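PDB 3HE0: transcriptional regulator, TetR family from Vibrio parahaemolyticus, which probably binds DNA through an N-terminal helix-turn-helix domain and acts as a transcription factor. Local coordinates for residues R128-K142 / L150-A162. Sequence-based numbering, arbitrary orientation.
Sequences RKMFAQVDRLFNQGK and LDNEVLSGLSFEA. With SO4 (sulfate ion), chain F.
Helix 132-142 and helix 152-158 cross nearly at right angles (102°, axes 10.2 Å apart), the backbones coming closest where F138 faces N152, within the all-helical C-terminal domain of this TetR-family protein. Two knobs-into-holes interlock: F138 fits among N152, L155, S156 and F160, and N152 among D135, F138, N139 and K142. L155 CB lies over one face of the F138 ring, a CH-pi contact 3.9 Å from the centroid, while S159 OG sits at the ring's edge. F160 meets F138 obliquely and touches V134 CG1 and L137 CD2; Y88 and I95 of helix 84-97 pack on F160, and I193 of helix 179-193 packs on F138 and L155. With CG beside its own backbone N (chi1 -68°), N152 sends its amide across to helix 132-142, where both polar atoms of the amide are engaged. N152 ND2 donates almost straight (165°) to D135 OD1 at 2.9 Å and also to N139 OD1, reached from above the carbonyl plane; the two bonds should fix the amide flip. N152 OD1 accepts from K142 NZ at 2.7 Å, and the same ammonium donates to L150 O and to a glycerol, tying the loop before helix 152-158 to helix 132-142. D151 N-caps that helix, its OD2 accepting from E153 N. Beside N152, R128 NH1 makes a salt bridge with D135 OD1, its hydrogen bond weak; E153, paired through OE1 with K169 of the second subunit, places OE2 over the R128 guanidinium face. A sulfate, probably from the crystallisation liquor, accepts a weak hydrogen bond from R128 NE at its O3, 2.6 Å away.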
# COMPACT_ATOMS: atom_id res chain seq x y z
N ARG A 128 12.62 -0.11 -11.64
CA ARG A 128 12.67 -1.57 -11.77
C ARG A 128 14.12 -2.04 -11.84
O ARG A 128 14.53 -2.90 -11.08
CB ARG A 128 11.88 -2.05 -12.98
CG ARG A 128 11.14 -3.36 -12.74
CD ARG A 128 12.00 -4.56 -13.12
NE ARG A 128 11.37 -5.84 -12.79
CZ ARG A 128 10.47 -6.48 -13.54
NH1 ARG A 128 10.00 -7.66 -13.14
NH2 ARG A 128 10.01 -5.96 -14.67
N LYS A 129 14.89 -1.43 -12.73
CA LYS A 129 16.33 -1.72 -12.83
C LYS A 129 17.08 -1.81 -11.48
O LYS A 129 18.04 -2.57 -11.36
CB LYS A 129 17.00 -0.67 -13.72
CG LYS A 129 16.56 -0.75 -15.17
CD LYS A 129 17.26 0.26 -16.07
CE LYS A 129 16.74 0.14 -17.51
NZ LYS A 129 17.69 0.69 -18.51
N MSE A 130 16.62 -1.08 -10.48
CA MSE A 130 17.27 -1.07 -9.16
C MSE A 130 17.10 -2.36 -8.33
O MSE A 130 17.82 -2.55 -7.37
CB MSE A 130 16.76 0.11 -8.34
CG MSE A 130 16.92 1.46 -9.01
SE MSE A 130 15.99 2.91 -8.09
CE MSE A 130 16.28 4.36 -9.39
N PHE A 131 16.16 -3.22 -8.68
CA PHE A 131 15.89 -4.45 -7.90
C PHE A 131 16.47 -5.70 -8.56
O PHE A 131 15.81 -6.73 -8.67
CB PHE A 131 14.37 -4.58 -7.66
CG PHE A 131 13.83 -3.52 -6.76
CD1 PHE A 131 13.86 -3.68 -5.39
CD2 PHE A 131 13.35 -2.33 -7.28
CE1 PHE A 131 13.40 -2.67 -4.54
CE2 PHE A 131 12.89 -1.31 -6.43
CZ PHE A 131 12.91 -1.49 -5.05
N ALA A 132 17.72 -5.60 -9.01
CA ALA A 132 18.34 -6.66 -9.81
C ALA A 132 18.43 -7.99 -9.07
O ALA A 132 18.23 -9.05 -9.67
CB ALA A 132 19.74 -6.21 -10.35
N GLN A 133 18.73 -7.95 -7.77
CA GLN A 133 18.77 -9.19 -6.99
C GLN A 133 17.37 -9.79 -6.75
O GLN A 133 17.26 -11.00 -6.60
CB GLN A 133 19.54 -9.01 -5.67
CG GLN A 133 21.06 -8.92 -5.86
CD GLN A 133 21.80 -9.01 -4.53
OE1 GLN A 133 21.55 -8.23 -3.61
NE2 GLN A 133 22.69 -9.99 -4.41
N VAL A 134 16.30 -8.99 -6.78
CA VAL A 134 14.94 -9.58 -6.62
C VAL A 134 14.62 -10.38 -7.89
O VAL A 134 14.12 -11.51 -7.85
CB VAL A 134 13.85 -8.52 -6.37
CG1 VAL A 134 12.46 -9.15 -6.28
CG2 VAL A 134 14.17 -7.75 -5.10
N ASP A 135 14.96 -9.79 -9.03
CA ASP A 135 14.74 -10.48 -10.29
C ASP A 135 15.56 -11.73 -10.40
O ASP A 135 15.08 -12.74 -10.94
CB ASP A 135 15.04 -9.57 -11.46
CG ASP A 135 13.93 -8.59 -11.71
OD1 ASP A 135 12.72 -8.98 -11.76
OD2 ASP A 135 14.28 -7.41 -11.84
N ARG A 136 16.78 -11.69 -9.89
CA ARG A 136 17.66 -12.84 -10.01
C ARG A 136 17.13 -14.00 -9.17
O ARG A 136 17.11 -15.15 -9.65
CB ARG A 136 19.10 -12.50 -9.62
CG ARG A 136 20.11 -13.43 -10.26
CD ARG A 136 21.50 -13.10 -9.76
NE ARG A 136 22.58 -13.57 -10.64
CZ ARG A 136 22.93 -13.01 -11.81
NH1 ARG A 136 23.95 -13.51 -12.52
NH2 ARG A 136 22.26 -11.95 -12.30
N LEU A 137 16.66 -13.69 -7.96
CA LEU A 137 15.94 -14.67 -7.14
C LEU A 137 14.79 -15.33 -7.92
O LEU A 137 14.72 -16.56 -8.04
CB LEU A 137 15.39 -14.00 -5.87
CG LEU A 137 14.44 -14.87 -5.03
CD1 LEU A 137 15.15 -16.02 -4.32
CD2 LEU A 137 13.71 -14.06 -4.01
N PHE A 138 13.88 -14.53 -8.44
CA PHE A 138 12.68 -15.09 -9.09
C PHE A 138 13.07 -15.83 -10.39
O PHE A 138 12.56 -16.93 -10.67
CB PHE A 138 11.66 -13.99 -9.38
CG PHE A 138 10.96 -13.43 -8.16
CD1 PHE A 138 10.47 -14.26 -7.14
CD2 PHE A 138 10.76 -12.06 -8.02
CE1 PHE A 138 9.84 -13.72 -6.02
CE2 PHE A 138 10.10 -11.52 -6.90
CZ PHE A 138 9.64 -12.35 -5.91
N ASN A 139 14.00 -15.27 -11.16
CA ASN A 139 14.46 -15.94 -12.39
C ASN A 139 15.12 -17.26 -12.08
O ASN A 139 14.82 -18.27 -12.72
CB ASN A 139 15.43 -15.08 -13.21
CG ASN A 139 14.75 -13.88 -13.81
OD1 ASN A 139 13.53 -13.87 -14.05
ND2 ASN A 139 15.52 -12.85 -14.08
N GLN A 140 15.97 -17.27 -11.06
CA GLN A 140 16.67 -18.47 -10.71
C GLN A 140 15.71 -19.54 -10.20
O GLN A 140 15.77 -20.71 -10.61
CB GLN A 140 17.73 -18.17 -9.67
CG GLN A 140 18.61 -19.33 -9.40
CD GLN A 140 19.79 -18.99 -8.53
OE1 GLN A 140 20.14 -17.82 -8.36
NE2 GLN A 140 20.40 -20.03 -7.95
N GLY A 141 14.80 -19.11 -9.34
CA GLY A 141 13.76 -19.98 -8.86
C GLY A 141 12.94 -20.61 -9.95
O GLY A 141 12.62 -21.79 -9.86
N LYS A 142 12.57 -19.82 -10.96
CA LYS A 142 11.77 -20.34 -12.08
C LYS A 142 12.63 -21.29 -12.90
O LYS A 142 12.17 -22.35 -13.28
CB LYS A 142 11.19 -19.22 -12.96
CG LYS A 142 9.98 -18.51 -12.34
CD LYS A 142 9.39 -17.45 -13.27
CE LYS A 142 10.16 -16.15 -13.29
NZ LYS A 142 9.51 -15.12 -14.16
N LEU A 150 5.39 -17.32 -13.35
CA LEU A 150 4.60 -16.12 -13.52
C LEU A 150 5.60 -15.01 -13.71
O LEU A 150 6.75 -15.14 -13.29
CB LEU A 150 3.71 -15.89 -12.27
CG LEU A 150 2.67 -17.00 -11.98
CD1 LEU A 150 1.89 -16.73 -10.68
CD2 LEU A 150 1.68 -17.21 -13.15
N ASP A 151 5.18 -13.91 -14.32
CA ASP A 151 6.06 -12.74 -14.42
C ASP A 151 6.56 -12.36 -13.03
O ASP A 151 5.80 -12.49 -12.04
CB ASP A 151 5.29 -11.54 -15.01
CG ASP A 151 6.20 -10.31 -15.23
OD1 ASP A 151 6.75 -10.17 -16.35
OD2 ASP A 151 6.40 -9.49 -14.29
N ASN A 152 7.79 -11.85 -12.98
CA ASN A 152 8.39 -11.41 -11.72
C ASN A 152 7.56 -10.33 -11.01
O ASN A 152 7.58 -10.25 -9.79
CB ASN A 152 9.83 -10.91 -11.93
CG ASN A 152 10.80 -12.03 -12.33
OD1 ASN A 152 10.42 -13.18 -12.45
ND2 ASN A 152 12.06 -11.67 -12.54
N GLU A 153 6.83 -9.53 -11.76
CA GLU A 153 5.92 -8.54 -11.17
C GLU A 153 4.77 -9.19 -10.40
O GLU A 153 4.34 -8.66 -9.36
CB GLU A 153 5.33 -7.62 -12.26
CG GLU A 153 6.31 -6.53 -12.75
CD GLU A 153 6.71 -5.54 -11.64
OE1 GLU A 153 5.86 -5.24 -10.77
OE2 GLU A 153 7.89 -5.07 -11.64
N VAL A 154 4.30 -10.33 -10.90
CA VAL A 154 3.21 -11.07 -10.24
C VAL A 154 3.80 -11.80 -9.01
O VAL A 154 3.26 -11.72 -7.91
CB VAL A 154 2.55 -12.04 -11.21
CG1 VAL A 154 1.48 -12.93 -10.51
CG2 VAL A 154 1.94 -11.27 -12.38
N LEU A 155 4.93 -12.46 -9.18
CA LEU A 155 5.58 -13.13 -8.07
C LEU A 155 5.85 -12.11 -6.94
O LEU A 155 5.61 -12.37 -5.76
CB LEU A 155 6.87 -13.80 -8.53
CG LEU A 155 6.70 -14.96 -9.53
CD1 LEU A 155 8.09 -15.47 -9.97
CD2 LEU A 155 5.83 -16.08 -8.94
N SER A 156 6.31 -10.91 -7.30
CA SER A 156 6.58 -9.88 -6.30
C SER A 156 5.29 -9.46 -5.60
O SER A 156 5.25 -9.39 -4.36
CB SER A 156 7.30 -8.68 -6.89
OG SER A 156 7.69 -7.75 -5.85
N GLY A 157 4.24 -9.23 -6.38
CA GLY A 157 2.94 -8.85 -5.83
C GLY A 157 2.38 -9.88 -4.87
O GLY A 157 1.70 -9.52 -3.94
N LEU A 158 2.67 -11.16 -5.09
CA LEU A 158 2.12 -12.24 -4.28
C LEU A 158 2.87 -12.50 -2.98
O LEU A 158 2.33 -13.15 -2.07
CB LEU A 158 2.13 -13.53 -5.09
CG LEU A 158 1.12 -13.63 -6.22
CD1 LEU A 158 1.67 -14.69 -7.20
CD2 LEU A 158 -0.33 -13.89 -5.72
N SER A 159 4.09 -11.97 -2.87
CA SER A 159 4.99 -12.33 -1.80
C SER A 159 5.52 -11.05 -1.09
O SER A 159 4.88 -10.55 -0.15
CB SER A 159 6.11 -13.22 -2.35
OG SER A 159 6.88 -12.57 -3.35
N PHE A 160 6.62 -10.49 -1.58
CA PHE A 160 7.17 -9.28 -0.99
C PHE A 160 6.18 -8.14 -0.84
O PHE A 160 6.02 -7.62 0.26
CB PHE A 160 8.38 -8.80 -1.81
CG PHE A 160 9.52 -9.77 -1.83
CD1 PHE A 160 9.95 -10.41 -0.66
CD2 PHE A 160 10.19 -10.06 -3.00
CE1 PHE A 160 11.03 -11.30 -0.66
CE2 PHE A 160 11.29 -10.96 -3.00
CZ PHE A 160 11.69 -11.58 -1.83
N GLU A 161 5.54 -7.73 -1.94
CA GLU A 161 4.74 -6.48 -1.97
C GLU A 161 3.55 -6.61 -1.06
O GLU A 161 3.06 -5.61 -0.50
CB GLU A 161 4.29 -6.07 -3.39
CG GLU A 161 5.40 -5.33 -4.20
CD GLU A 161 5.25 -5.45 -5.72
OE1 GLU A 161 4.22 -5.05 -6.26
OE2 GLU A 161 6.16 -5.96 -6.40
N ALA A 162 3.11 -7.84 -0.88
CA ALA A 162 1.94 -8.05 -0.05
C ALA A 162 2.34 -7.87 1.41
O ALA A 162 1.62 -7.21 2.16
CB ALA A 162 1.29 -9.42 -0.32
S SO4 F . 10.25 -6.91 -9.44
O1 SO4 F . 10.01 -6.38 -8.09
O2 SO4 F . 9.05 -7.50 -10.02
O3 SO4 F . 10.68 -5.79 -10.28
O4 SO4 F . 11.29 -7.94 -9.42